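Local coordinates for protein putative TetR-family transcriptional regulator (Rhodococcus sp., PDB 2G3B) that probably binds cis-regulatory DNA and regulates transcription as a helical TetR-family repressor, at residues A13-I21 with E96-S107. Sequence-based numbering, arbitrary orientation.
Sequences ATAIAQRGI and ENSLAWNELRAS
The axes of segments 13-21 (in helix 2-23) and 96-107 (in helix 92-110) cross at 54°, 7.5 Å apart at closest, and A17 and A100 mark the crossing, their CA atoms being 3.9 Å apart. Such closeness rests on small residues: the A17 methyl lies against the base of two side chains, its CB 3.7 Å from L99 CB and equally near E96 CG, while A100 CB lies 3.8 Å from A13 O. Farther along, I16 turns CG2 onto the A100-L104 turn, with L104 CG at 4.1 Å, and I21 meets L104 at roughly a right angle, CD1 to CD2.

Two glutamates flank this apolar strip. E96 swings CG opposite its own amide N (chi1 -171°) and runs extended past A17 to T14, where OG1 stands 2.8 Å from OE2; the T14 proton may instead serve the carbonyl of K10. A water bridges the same OE2 to Q18 OE1, and E96 OE1 forms a salt bridge with R61 of helix 47-66. An alanine in place of E96 would probably leave R61 without this carboxylate mate and uncover one side of the A17 methyl. E103 CG lies 3.5 Å from I16 O, and the bend at chi2 (-74°) then brings the carboxylate beside G20, whose positive phi suits a residue lacking a side chain. Its OE2 pairs with R22 of the second subunit, and a water lies between that oxygen and A17 O.

The contact thus joins the first helix of the N-terminal, probably DNA-binding, region to the C-terminal helical region of the TetR-family fold. The small A17 and A100 side chains allow the close approach, whereas the flanking carboxylates tie the junction to helix 47-66 and, through E103, to the dimer partner.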
ATOM      1  N   ALA A  13       7.293   9.909  14.971  1.00 31.98           N
ATOM      2  CA  ALA A  13       6.064   9.339  14.379  1.00 31.87           C
ATOM      3  C   ALA A  13       5.067  10.412  13.871  1.00 31.80           C
ATOM      4  O   ALA A  13       4.551  10.320  12.736  1.00 33.28           O
ATOM      5  CB  ALA A  13       5.388   8.393  15.395  1.00 31.13           C
ATOM      6  N   THR A  14       4.809  11.432  14.687  1.00 29.92           N
ATOM      7  CA  THR A  14       3.948  12.546  14.281  1.00 30.77           C
ATOM      8  C   THR A  14       4.465  13.360  13.073  1.00 31.04           C
ATOM      9  O   THR A  14       3.704  13.657  12.171  1.00 31.01           O
ATOM     10  CB  THR A  14       3.729  13.499  15.489  1.00 31.57           C
ATOM     11  OG1 THR A  14       3.251  12.716  16.585  1.00 32.10           O
ATOM     12  CG2 THR A  14       2.724  14.630  15.150  1.00 32.88           C
ATOM     13  N   ALA A  15       5.748  13.729  13.097  1.00 30.92           N
ATOM     14  CA  ALA A  15       6.414  14.401  11.992  1.00 31.80           C
ATOM     15  C   ALA A  15       6.339  13.599  10.712  1.00 32.51           C
ATOM     16  O   ALA A  15       5.958  14.090   9.626  1.00 33.41           O
ATOM     17  CB  ALA A  15       7.897  14.694  12.385  1.00 32.87           C
ATOM     18  N   ILE A  16       6.647  12.336  10.820  1.00 32.57           N
ATOM     19  CA  ILE A  16       6.509  11.491   9.651  1.00 32.16           C
ATOM     20  C   ILE A  16       5.074  11.418   9.129  1.00 32.94           C
ATOM     21  O   ILE A  16       4.865  11.597   7.925  1.00 32.90           O
ATOM     22  CB  ILE A  16       7.096  10.108   9.873  1.00 33.30           C
ATOM     23  CG1 ILE A  16       8.615  10.255  10.186  1.00 31.82           C
ATOM     24  CG2 ILE A  16       6.880   9.241   8.568  1.00 31.68           C
ATOM     25  CD1 ILE A  16       9.255   8.989  10.811  1.00 37.62           C
ATOM     26  N   ALA A  17       4.106  11.166  10.013  1.00 32.00           N
ATOM     27  CA  ALA A  17       2.714  11.081   9.619  1.00 33.12           C
ATOM     28  C   ALA A  17       2.204  12.362   8.912  1.00 34.08           C
ATOM     29  O   ALA A  17       1.438  12.273   7.928  1.00 32.40           O
ATOM     30  CB  ALA A  17       1.825  10.748  10.836  1.00 32.56           C
ATOM     31  N   GLN A  18       2.644  13.516   9.409  1.00 33.70           N
ATOM     32  CA  GLN A  18       2.062  14.791   9.022  1.00 36.30           C
ATOM     33  C   GLN A  18       2.780  15.472   7.866  1.00 36.25           C
ATOM     34  O   GLN A  18       2.135  16.167   7.062  1.00 37.22           O
ATOM     35  CB  GLN A  18       2.086  15.761  10.239  1.00 36.19           C
ATOM     36  CG  GLN A  18       1.068  15.354  11.340  1.00 42.13           C
ATOM     37  CD  GLN A  18      -0.387  15.260  10.833  1.00 48.03           C
ATOM     38  OE1 GLN A  18      -1.011  14.176  10.812  1.00 50.64           O
ATOM     39  NE2 GLN A  18      -0.935  16.406  10.427  1.00 50.33           N
ATOM     40  N   ARG A  19       4.095  15.302   7.813  1.00 35.66           N
ATOM     41  CA  ARG A  19       4.973  16.098   6.934  1.00 36.95           C
ATOM     42  C   ARG A  19       5.819  15.191   6.020  1.00 36.15           C
ATOM     43  O   ARG A  19       6.513  15.654   5.115  1.00 35.62           O
ATOM     44  CB  ARG A  19       5.885  16.979   7.799  1.00 37.12           C
ATOM     45  CG  ARG A  19       5.176  18.141   8.577  1.00 38.00           C
ATOM     46  CD  ARG A  19       6.219  19.030   9.342  1.00 40.65           C
ATOM     47  NE  ARG A  19       6.566  18.496  10.677  1.00 48.32           N
ATOM     48  CZ  ARG A  19       7.504  18.993  11.500  1.00 54.10           C
ATOM     49  NH1 ARG A  19       8.239  20.075  11.164  1.00 55.69           N
ATOM     50  NH2 ARG A  19       7.720  18.408  12.689  1.00 54.99           N
ATOM     51  N   GLY A  20       5.718  13.892   6.258  1.00 36.84           N
ATOM     52  CA  GLY A  20       6.468  12.882   5.547  1.00 37.03           C
ATOM     53  C   GLY A  20       7.928  12.868   5.967  1.00 38.49           C
ATOM     54  O   GLY A  20       8.375  13.684   6.761  1.00 37.50           O
ATOM     55  N   ILE A  21       8.680  11.943   5.382  1.00 39.77           N
ATOM     56  CA  ILE A  21      10.129  11.866   5.579  1.00 42.76           C
ATOM     57  C   ILE A  21      10.871  13.199   5.272  1.00 44.02           C
ATOM     58  O   ILE A  21      11.748  13.587   6.021  1.00 44.05           O
ATOM     59  CB  ILE A  21      10.640  10.556   4.849  1.00 43.06           C
ATOM     60  CG1 ILE A  21      10.244   9.313   5.654  1.00 44.13           C
ATOM     61  CG2 ILE A  21      12.079  10.558   4.397  1.00 45.40           C
ATOM     62  CD1 ILE A  21      10.234   9.512   7.150  1.00 49.84           C
ATOM     63  N   GLU A  96      -2.552   7.680  13.197  1.00 34.42           N
ATOM     64  CA  GLU A  96      -1.191   8.209  13.058  1.00 32.07           C
ATOM     65  C   GLU A  96      -0.188   7.128  12.680  1.00 31.19           C
ATOM     66  O   GLU A  96       0.643   7.348  11.805  1.00 31.40           O
ATOM     67  CB  GLU A  96      -0.765   8.922  14.320  1.00 32.50           C
ATOM     68  CG  GLU A  96       0.560   9.646  14.078  1.00 33.34           C
ATOM     69  CD  GLU A  96       1.128  10.171  15.328  1.00 33.66           C
ATOM     70  OE1 GLU A  96       1.674   9.366  16.099  1.00 31.54           O
ATOM     71  OE2 GLU A  96       0.973  11.381  15.569  1.00 32.10           O
ATOM     72  N   ASN A  97      -0.217   5.978  13.340  1.00 30.42           N
ATOM     73  CA  ASN A  97       0.725   4.894  13.009  1.00 32.15           C
ATOM     74  C   ASN A  97       0.601   4.551  11.536  1.00 32.57           C
ATOM     75  O   ASN A  97       1.576   4.312  10.852  1.00 30.51           O
ATOM     76  CB  ASN A  97       0.304   3.545  13.667  1.00 32.93           C
ATOM     77  CG  ASN A  97       0.868   3.365  15.047  1.00 37.44           C
ATOM     78  OD1 ASN A  97       1.760   4.133  15.476  1.00 35.64           O
ATOM     79  ND2 ASN A  97       0.356   2.323  15.783  1.00 37.71           N
ATOM     80  N   SER A  98      -0.660   4.482  11.096  1.00 33.16           N
ATOM     81  CA  SER A  98      -0.993   4.125   9.729  1.00 33.77           C
ATOM     82  C   SER A  98      -0.502   5.149   8.691  1.00 33.34           C
ATOM     83  O   SER A  98       0.102   4.751   7.675  1.00 31.77           O
ATOM     84  CB  SER A  98      -2.501   3.843   9.666  1.00 35.34           C
ATOM     85  OG  SER A  98      -2.799   3.403   8.383  1.00 41.57           O
ATOM     86  N   LEU A  99      -0.709   6.456   8.960  1.00 32.28           N
ATOM     87  CA  LEU A  99      -0.165   7.507   8.145  1.00 32.89           C
ATOM     88  C   LEU A  99       1.351   7.442   8.034  1.00 32.78           C
ATOM     89  O   LEU A  99       1.875   7.592   6.923  1.00 33.54           O
ATOM     90  CB  LEU A  99      -0.560   8.920   8.650  1.00 34.00           C
ATOM     91  CG  LEU A  99      -2.024   9.276   8.533  1.00 35.09           C
ATOM     92  CD1 LEU A  99      -2.355  10.427   9.544  1.00 36.36           C
ATOM     93  CD2 LEU A  99      -2.318   9.660   7.019  1.00 32.43           C
ATOM     94  N   ALA A 100       2.041   7.275   9.167  1.00 31.37           N
ATOM     95  CA  ALA A 100       3.521   7.238   9.213  1.00 30.91           C
ATOM     96  C   ALA A 100       4.031   6.026   8.445  1.00 32.00           C
ATOM     97  O   ALA A 100       4.920   6.160   7.625  1.00 31.38           O
ATOM     98  CB  ALA A 100       4.022   7.205  10.649  1.00 32.18           C
ATOM     99  N   TRP A 101       3.381   4.864   8.618  1.00 31.61           N
ATOM    100  CA  TRP A 101       3.793   3.671   7.897  1.00 32.70           C
ATOM    101  C   TRP A 101       3.570   3.863   6.395  1.00 33.14           C
ATOM    102  O   TRP A 101       4.425   3.520   5.602  1.00 34.18           O
ATOM    103  CB  TRP A 101       2.989   2.458   8.405  1.00 33.40           C
ATOM    104  CG  TRP A 101       3.481   1.193   7.908  1.00 35.39           C
ATOM    105  CD1 TRP A 101       3.053   0.514   6.777  1.00 35.13           C
ATOM    106  CD2 TRP A 101       4.501   0.390   8.506  1.00 35.13           C
ATOM    107  NE1 TRP A 101       3.784  -0.653   6.655  1.00 38.28           N
ATOM    108  CE2 TRP A 101       4.670  -0.752   7.694  1.00 34.90           C
ATOM    109  CE3 TRP A 101       5.328   0.547   9.628  1.00 36.14           C
ATOM    110  CZ2 TRP A 101       5.609  -1.763   7.998  1.00 36.34           C
ATOM    111  CZ3 TRP A 101       6.257  -0.446   9.922  1.00 36.30           C
ATOM    112  CH2 TRP A 101       6.381  -1.592   9.104  1.00 37.91           C
ATOM    113  N   ASN A 102       2.397   4.357   6.014  1.00 33.74           N
ATOM    114  CA  ASN A 102       2.084   4.698   4.633  1.00 34.11           C
ATOM    115  C   ASN A 102       3.171   5.571   3.976  1.00 34.22           C
ATOM    116  O   ASN A 102       3.621   5.285   2.855  1.00 33.20           O
ATOM    117  CB  ASN A 102       0.737   5.448   4.616  1.00 33.92           C
ATOM    118  CG  ASN A 102       0.032   5.353   3.273  1.00 38.84           C
ATOM    119  OD1 ASN A 102      -0.047   6.327   2.542  1.00 44.17           O
ATOM    120  ND2 ASN A 102      -0.475   4.178   2.950  1.00 31.82           N
ATOM    121  N   GLU A 103       3.615   6.611   4.706  1.00 33.61           N
ATOM    122  CA  GLU A 103       4.714   7.497   4.257  1.00 33.74           C
ATOM    123  C   GLU A 103       6.038   6.767   4.094  1.00 32.41           C
ATOM    124  O   GLU A 103       6.721   6.898   3.085  1.00 32.61           O
ATOM    125  CB  GLU A 103       4.921   8.674   5.235  1.00 33.47           C
ATOM    126  CG  GLU A 103       3.820   9.735   5.148  1.00 35.33           C
ATOM    127  CD  GLU A 103       3.935  10.596   3.881  1.00 39.18           C
ATOM    128  OE1 GLU A 103       5.016  10.630   3.224  1.00 36.20           O
ATOM    129  OE2 GLU A 103       2.927  11.278   3.570  1.00 43.56           O
ATOM    130  N   LEU A 104       6.412   6.016   5.101  1.00 32.08           N
ATOM    131  CA  LEU A 104       7.663   5.241   5.030  1.00 31.76           C
ATOM    132  C   LEU A 104       7.667   4.213   3.925  1.00 31.99           C
ATOM    133  O   LEU A 104       8.693   4.026   3.208  1.00 32.35           O
ATOM    134  CB  LEU A 104       7.889   4.548   6.366  1.00 31.55           C
ATOM    135  CG  LEU A 104       8.215   5.556   7.488  1.00 35.15           C
ATOM    136  CD1 LEU A 104       7.830   4.967   8.844  1.00 36.33           C
ATOM    137  CD2 LEU A 104       9.690   6.026   7.484  1.00 39.92           C
ATOM    138  N   ARG A 105       6.546   3.503   3.796  1.00 31.61           N
ATOM    139  CA  ARG A 105       6.427   2.491   2.684  1.00 32.30           C
ATOM    140  C   ARG A 105       6.578   3.158   1.286  1.00 32.61           C
ATOM    141  O   ARG A 105       7.325   2.676   0.416  1.00 34.30           O
ATOM    142  CB  ARG A 105       5.114   1.700   2.828  1.00 30.03           C
ATOM    143  CG  ARG A 105       4.744   0.905   1.593  1.00 32.24           C
ATOM    144  CD  ARG A 105       5.625  -0.333   1.414  1.00 27.62           C
ATOM    145  NE  ARG A 105       5.521  -1.262   2.540  1.00 28.84           N
ATOM    146  CZ  ARG A 105       6.457  -2.141   2.879  1.00 32.38           C
ATOM    147  NH1 ARG A 105       7.591  -2.264   2.171  1.00 30.50           N
ATOM    148  NH2 ARG A 105       6.257  -2.914   3.929  1.00 33.03           N
ATOM    149  N   ALA A 106       5.904   4.290   1.073  1.00 32.95           N
ATOM    150  CA  ALA A 106       5.987   5.039  -0.179  1.00 33.33           C
ATOM    151  C   ALA A 106       7.379   5.610  -0.414  1.00 33.71           C
ATOM    152  O   ALA A 106       7.892   5.594  -1.535  1.00 35.40           O
ATOM    153  CB  ALA A 106       4.907   6.209  -0.213  1.00 32.19           C
ATOM    154  N   SER A 107       8.022   6.086   0.643  1.00 35.06           N
ATOM    155  CA  SER A 107       9.332   6.747   0.487  1.00 34.46           C
ATOM    156  C   SER A 107      10.455   5.777   0.213  1.00 35.14           C
ATOM    157  O   SER A 107      11.420   6.138  -0.451  1.00 35.29           O
ATOM    158  CB  SER A 107       9.670   7.573   1.738  1.00 34.49           C
ATOM    159  OG  SER A 107       8.849   8.742   1.792  1.00 34.79           O
TER
HETATM  160  O   HOH W   1       0.795  11.858   5.450  1.00 40.22           O
HETATM  161  O   HOH W   2      -0.444  12.948  13.757  1.00 43.48           O